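Local coordinates for sulfur oxidation protein soxB (Thermus thermophilus, PDB 2WDD) that probably hydrolyses the sulfur-sulfur bond of cysteine S-thiosulfonate in the Sox sulfur oxidation pathway, using two manganese ions, at residues Leu176-Asn188 with Gly195-Val207. Residues are numbered along the deposited sequence; the frame is centred on the assembly and turned at random. Where two conformers were deposited one is given.
Sequences LLGLFRGEFLSYN and GDPLFPAYRIHRV
E183 and R203, in the R203 conformer given, form a side-on, two-bond salt bridge that may not hold for its other conformer: NH2 of R203 donates to OE1 of E183 (2.7 Å) and NE of R203 to OE2 of E183 (2.8 Å). Both carboxylate oxygens use syn lone pairs, and the two planar groups lie only 9° from coplanar, which fixes their mutual rotation. R203 bends at chi2 and chi3, whereas E183 is extended. An alanine in place of E183 would remove both acceptors and would probably leave the guanidinium without its charged mate and freer to turn. Between the backbones, S186 N donates to P200 O (2.9 Å, nearly straight at 167°). A water bridges the same two segments, accepting from F199 N (2.8 Å) and probably donating to S186 O, though more acceptors are in reach than it has protons. S186 OG is hydrogen-bonded to S218 OG. F184 sets its edge against a face of F199 (centroids 4.7 Å apart), whose CE1 meets CD1 of L177 at 3.5 Å. The salt bridge spans weakly bonded edge strand 183-184 and edge strand 202-207, whose separate mixed sheets are consistent with a metallophosphatase-type domain; backbone bond and water join adjoining loops. Strand 159-160 adjoins F184, L185 and R203; helix 240-252 packs against Y187 and Y202.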
loop_
_atom_site.group_PDB
_atom_site.type_symbol
_atom_site.label_atom_id
_atom_site.label_comp_id
_atom_site.label_asym_id
_atom_site.label_seq_id
_atom_site.Cartn_x
_atom_site.Cartn_y
_atom_site.Cartn_z
ATOM N N LEU A 176 -2.073 -12.564 17.722
ATOM C CA LEU A 176 -0.991 -11.627 17.491
ATOM C C LEU A 176 -1.119 -10.343 18.300
ATOM O O LEU A 176 -0.117 -9.767 18.708
ATOM C CB LEU A 176 -0.834 -11.339 15.997
ATOM C CG LEU A 176 -0.319 -12.538 15.196
ATOM C CD1 LEU A 176 -0.234 -12.185 13.707
ATOM C CD2 LEU A 176 1.041 -12.962 15.738
ATOM N N LEU A 177 -2.350 -9.921 18.558
ATOM C CA LEU A 177 -2.570 -8.720 19.363
ATOM C C LEU A 177 -2.136 -8.996 20.800
ATOM O O LEU A 177 -1.766 -8.080 21.533
ATOM C CB LEU A 177 -4.028 -8.275 19.280
ATOM C CG LEU A 177 -4.373 -7.525 17.986
ATOM C CD1 LEU A 177 -5.848 -7.138 17.919
ATOM C CD2 LEU A 177 -3.488 -6.303 17.809
ATOM N N GLY A 178 -2.149 -10.268 21.192
ATOM C CA GLY A 178 -1.689 -10.627 22.521
ATOM C C GLY A 178 -0.189 -10.415 22.610
ATOM O O GLY A 178 0.340 -10.014 23.651
ATOM N N LEU A 179 0.505 -10.690 21.509
ATOM C CA LEU A 179 1.948 -10.537 21.451
ATOM C C LEU A 179 2.373 -9.074 21.267
ATOM O O LEU A 179 3.361 -8.637 21.834
ATOM C CB LEU A 179 2.533 -11.411 20.332
ATOM C CG LEU A 179 4.041 -11.327 20.072
ATOM C CD1 LEU A 179 4.827 -11.875 21.278
ATOM C CD2 LEU A 179 4.394 -12.103 18.802
ATOM N N PHE A 180 1.630 -8.341 20.442
ATOM C CA PHE A 180 1.889 -6.923 20.171
ATOM C C PHE A 180 1.910 -6.093 21.462
ATOM O O PHE A 180 0.922 -6.041 22.184
ATOM C CB PHE A 180 0.797 -6.422 19.216
ATOM C CG PHE A 180 0.963 -4.989 18.774
ATOM C CD1 PHE A 180 2.130 -4.564 18.169
ATOM C CD2 PHE A 180 -0.073 -4.076 18.950
ATOM C CE1 PHE A 180 2.266 -3.247 17.743
ATOM C CE2 PHE A 180 0.057 -2.763 18.534
ATOM C CZ PHE A 180 1.221 -2.350 17.926
ATOM N N ARG A 181 3.036 -5.434 21.741
ATOM C CA ARG A 181 3.168 -4.651 22.972
ATOM C C ARG A 181 2.610 -3.237 22.867
ATOM O O ARG A 181 2.399 -2.564 23.873
ATOM C CB ARG A 181 4.611 -4.651 23.470
ATOM C CG ARG A 181 5.077 -6.026 23.949
ATOM C CD ARG A 181 6.579 -6.067 24.176
ATOM N NE ARG A 181 7.025 -4.997 25.065
ATOM C CZ ARG A 181 6.988 -5.067 26.390
ATOM N NH1 ARG A 181 6.531 -6.161 26.983
ATOM N NH2 ARG A 181 7.409 -4.043 27.122
ATOM N N GLY A 182 2.344 -2.790 21.648
ATOM C CA GLY A 182 1.749 -1.486 21.454
ATOM C C GLY A 182 0.267 -1.606 21.740
ATOM O O GLY A 182 -0.217 -2.681 22.136
ATOM N N GLU A 183 -0.459 -0.511 21.550
ATOM C CA GLU A 183 -1.897 -0.492 21.757
ATOM C C GLU A 183 -2.634 -0.339 20.429
ATOM O O GLU A 183 -2.532 0.692 19.768
ATOM C CB GLU A 183 -2.326 0.616 22.725
ATOM C CG GLU A 183 -3.832 0.634 22.895
ATOM C CD GLU A 183 -4.322 1.649 23.893
ATOM O OE1 GLU A 183 -5.492 1.535 24.293
ATOM O OE2 GLU A 183 -3.556 2.562 24.257
ATOM N N PHE A 184 -3.391 -1.367 20.060
ATOM C CA PHE A 184 -4.165 -1.360 18.822
ATOM C C PHE A 184 -5.386 -0.458 18.986
ATOM O O PHE A 184 -6.102 -0.555 19.984
ATOM C CB PHE A 184 -4.619 -2.794 18.486
ATOM C CG PHE A 184 -5.303 -2.918 17.149
ATOM C CD1 PHE A 184 -4.567 -3.194 16.011
ATOM C CD2 PHE A 184 -6.671 -2.736 17.026
ATOM C CE1 PHE A 184 -5.173 -3.281 14.770
ATOM C CE2 PHE A 184 -7.291 -2.820 15.788
ATOM C CZ PHE A 184 -6.538 -3.093 14.656
ATOM N N LEU A 185 -5.612 0.425 18.018
ATOM C CA LEU A 185 -6.747 1.345 18.062
ATOM C C LEU A 185 -7.638 1.175 16.838
ATOM O O LEU A 185 -7.143 0.936 15.738
ATOM C CB LEU A 185 -6.252 2.800 18.079
ATOM C CG LEU A 185 -5.334 3.228 19.216
ATOM C CD1 LEU A 185 -4.835 4.654 18.988
ATOM C CD2 LEU A 185 -6.066 3.118 20.557
ATOM N N SER A 186 -8.941 1.368 17.024
ATOM C CA SER A 186 -9.900 1.378 15.924
ATOM C C SER A 186 -11.274 1.756 16.443
ATOM O O SER A 186 -11.840 1.045 17.275
ATOM C CB SER A 186 -9.957 0.031 15.196
ATOM O OG SER A 186 -8.893 -0.096 14.256
ATOM N N TYR A 187 -11.806 2.878 15.975
ATOM C CA TYR A 187 -13.135 3.307 16.403
ATOM C C TYR A 187 -14.201 2.505 15.658
ATOM O O TYR A 187 -15.342 2.380 16.120
ATOM C CB TYR A 187 -13.341 4.807 16.110
ATOM C CG TYR A 187 -13.816 5.078 14.693
ATOM C CD1 TYR A 187 -15.177 5.138 14.390
ATOM C CD2 TYR A 187 -12.912 5.159 13.642
ATOM C CE1 TYR A 187 -15.620 5.332 13.090
ATOM C CE2 TYR A 187 -13.345 5.327 12.332
ATOM C CZ TYR A 187 -14.694 5.422 12.060
ATOM O OH TYR A 187 -15.122 5.584 10.763
ATOM N N ASN A 188 -13.831 1.966 14.494
ATOM C CA ASN A 188 -14.795 1.356 13.593
ATOM C C ASN A 188 -15.015 -0.151 13.552
ATOM O O ASN A 188 -15.952 -0.602 12.894
ATOM C CB ASN A 188 -14.627 1.900 12.165
ATOM C CG ASN A 188 -13.258 1.594 11.571
ATOM O OD1 ASN A 188 -12.222 1.694 12.241
ATOM N ND2 ASN A 188 -13.251 1.207 10.297
ATOM N N GLY A 195 -23.064 -4.293 17.799
ATOM C CA GLY A 195 -22.447 -3.013 17.523
ATOM C C GLY A 195 -21.432 -2.514 18.541
ATOM O O GLY A 195 -20.971 -1.375 18.429
ATOM N N ASP A 196 -21.070 -3.330 19.528
ATOM C CA ASP A 196 -20.076 -2.881 20.503
ATOM C C ASP A 196 -18.686 -2.862 19.877
ATOM O O ASP A 196 -18.276 -3.805 19.194
ATOM C CB ASP A 196 -20.074 -3.754 21.766
ATOM C CG ASP A 196 -20.021 -5.242 21.458
ATOM O OD1 ASP A 196 -20.947 -5.731 20.793
ATOM O OD2 ASP A 196 -19.111 -5.933 21.971
ATOM N N PRO A 197 -17.943 -1.772 20.093
ATOM C CA PRO A 197 -16.596 -1.732 19.521
ATOM C C PRO A 197 -15.692 -2.756 20.194
ATOM O O PRO A 197 -15.785 -2.992 21.405
ATOM C CB PRO A 197 -16.120 -0.309 19.839
ATOM C CG PRO A 197 -17.391 0.489 19.942
ATOM C CD PRO A 197 -18.393 -0.448 20.563
ATOM N N LEU A 198 -14.833 -3.386 19.399
ATOM C CA LEU A 198 -13.925 -4.401 19.910
ATOM C C LEU A 198 -12.601 -3.871 20.443
ATOM O O LEU A 198 -11.939 -4.548 21.212
ATOM C CB LEU A 198 -13.704 -5.492 18.858
ATOM C CG LEU A 198 -15.066 -6.112 18.509
ATOM C CD1 LEU A 198 -14.971 -7.093 17.388
ATOM C CD2 LEU A 198 -15.736 -6.748 19.737
ATOM N N PHE A 199 -12.233 -2.646 20.070
ATOM C CA PHE A 199 -10.962 -2.075 20.500
ATOM C C PHE A 199 -11.158 -0.643 20.951
ATOM O O PHE A 199 -12.164 -0.019 20.621
ATOM C CB PHE A 199 -9.971 -2.076 19.332
ATOM C CG PHE A 199 -9.768 -3.434 18.717
ATOM C CD1 PHE A 199 -9.110 -4.426 19.419
ATOM C CD2 PHE A 199 -10.319 -3.736 17.483
ATOM C CE1 PHE A 199 -8.943 -5.694 18.877
ATOM C CE2 PHE A 199 -10.158 -5.000 16.927
ATOM C CZ PHE A 199 -9.461 -5.976 17.622
ATOM N N PRO A 200 -10.149 -0.080 21.630
ATOM C CA PRO A 200 -10.293 1.331 22.004
ATOM C C PRO A 200 -10.248 2.210 20.756
ATOM O O PRO A 200 -9.505 1.931 19.812
ATOM C CB PRO A 200 -9.053 1.591 22.871
ATOM C CG PRO A 200 -8.623 0.237 23.361
ATOM C CD PRO A 200 -8.957 -0.703 22.233
ATOM N N ALA A 201 -11.034 3.283 20.758
ATOM C CA ALA A 201 -11.067 4.204 19.622
ATOM C C ALA A 201 -9.856 5.120 19.634
ATOM O O ALA A 201 -9.361 5.520 18.579
ATOM C CB ALA A 201 -12.335 5.039 19.650
ATOM N N TYR A 202 -9.405 5.496 20.827
ATOM C CA TYR A 202 -8.292 6.434 20.935
ATOM C C TYR A 202 -7.520 6.297 22.240
ATOM O O TYR A 202 -7.961 5.622 23.178
ATOM C CB TYR A 202 -8.812 7.881 20.808
ATOM C CG TYR A 202 -9.716 8.319 21.951
ATOM C CD1 TYR A 202 -9.181 8.752 23.155
ATOM C CD2 TYR A 202 -11.097 8.295 21.816
ATOM C CE1 TYR A 202 -10.001 9.138 24.208
ATOM C CE2 TYR A 202 -11.929 8.659 22.864
ATOM C CZ TYR A 202 -11.375 9.086 24.052
ATOM O OH TYR A 202 -12.210 9.462 25.078
ATOM N N ARG A 203 -6.356 6.937 22.286
ATOM C CA ARG A 203 -5.544 6.991 23.498
ATOM C C ARG A 203 -5.024 8.415 23.638
ATOM O O ARG A 203 -4.534 8.985 22.671
ATOM C CB ARG A 203 -4.370 6.019 23.445
ATOM C CG ARG A 203 -3.463 6.085 24.678
ATOM C CD ARG A 203 -4.216 5.705 25.954
ATOM N NE ARG A 203 -5.017 4.507 25.728
ATOM C CZ ARG A 203 -6.226 4.292 26.236
ATOM N NH1 ARG A 203 -6.769 5.162 27.077
ATOM N NH2 ARG A 203 -6.874 3.177 25.935
ATOM N N ILE A 204 -5.120 8.981 24.839
ATOM C CA ILE A 204 -4.603 10.322 25.090
ATOM C C ILE A 204 -3.221 10.212 25.707
ATOM O O ILE A 204 -3.000 9.426 26.633
ATOM C CB ILE A 204 -5.554 11.163 25.961
ATOM C CG1 ILE A 204 -6.862 11.435 25.218
ATOM C CG2 ILE A 204 -4.884 12.492 26.354
ATOM C CD1 ILE A 204 -7.966 11.984 26.103
ATOM N N HIS A 205 -2.283 10.983 25.168
ATOM C CA HIS A 205 -0.907 10.974 25.633
ATOM C C HIS A 205 -0.511 12.340 26.167
ATOM O O HIS A 205 -0.842 13.362 25.577
ATOM C CB HIS A 205 0.024 10.641 24.474
ATOM C CG HIS A 205 -0.093 9.227 24.001
ATOM N ND1 HIS A 205 0.690 8.209 24.503
ATOM C CD2 HIS A 205 -0.889 8.665 23.060
ATOM C CE1 HIS A 205 0.360 7.073 23.909
ATOM N NE2 HIS A 205 -0.597 7.323 23.034
ATOM N N ARG A 206 0.242 12.346 27.261
ATOM C CA ARG A 206 0.722 13.593 27.829
ATOM C C ARG A 206 1.901 14.079 27.001
ATOM O O ARG A 206 2.845 13.332 26.742
ATOM C CB ARG A 206 1.153 13.392 29.283
ATOM C CG ARG A 206 0.001 13.401 30.274
ATOM C CD ARG A 206 0.448 13.913 31.640
ATOM N NE ARG A 206 1.180 12.900 32.395
ATOM C CZ ARG A 206 1.817 13.131 33.539
ATOM N NH1 ARG A 206 2.457 12.146 34.154
ATOM N NH2 ARG A 206 1.814 14.346 34.071
ATOM N N VAL A 207 1.829 15.333 26.574
ATOM C CA VAL A 207 2.895 15.959 25.803
ATOM C C VAL A 207 3.216 17.245 26.545
ATOM O O VAL A 207 2.690 18.306 26.217
ATOM C CB VAL A 207 2.444 16.264 24.360
ATOM C CG1 VAL A 207 3.371 17.289 23.722
ATOM C CG2 VAL A 207 2.399 14.993 23.534
HETATM O O HOH W 1 -12.820 -1.346 17.605
#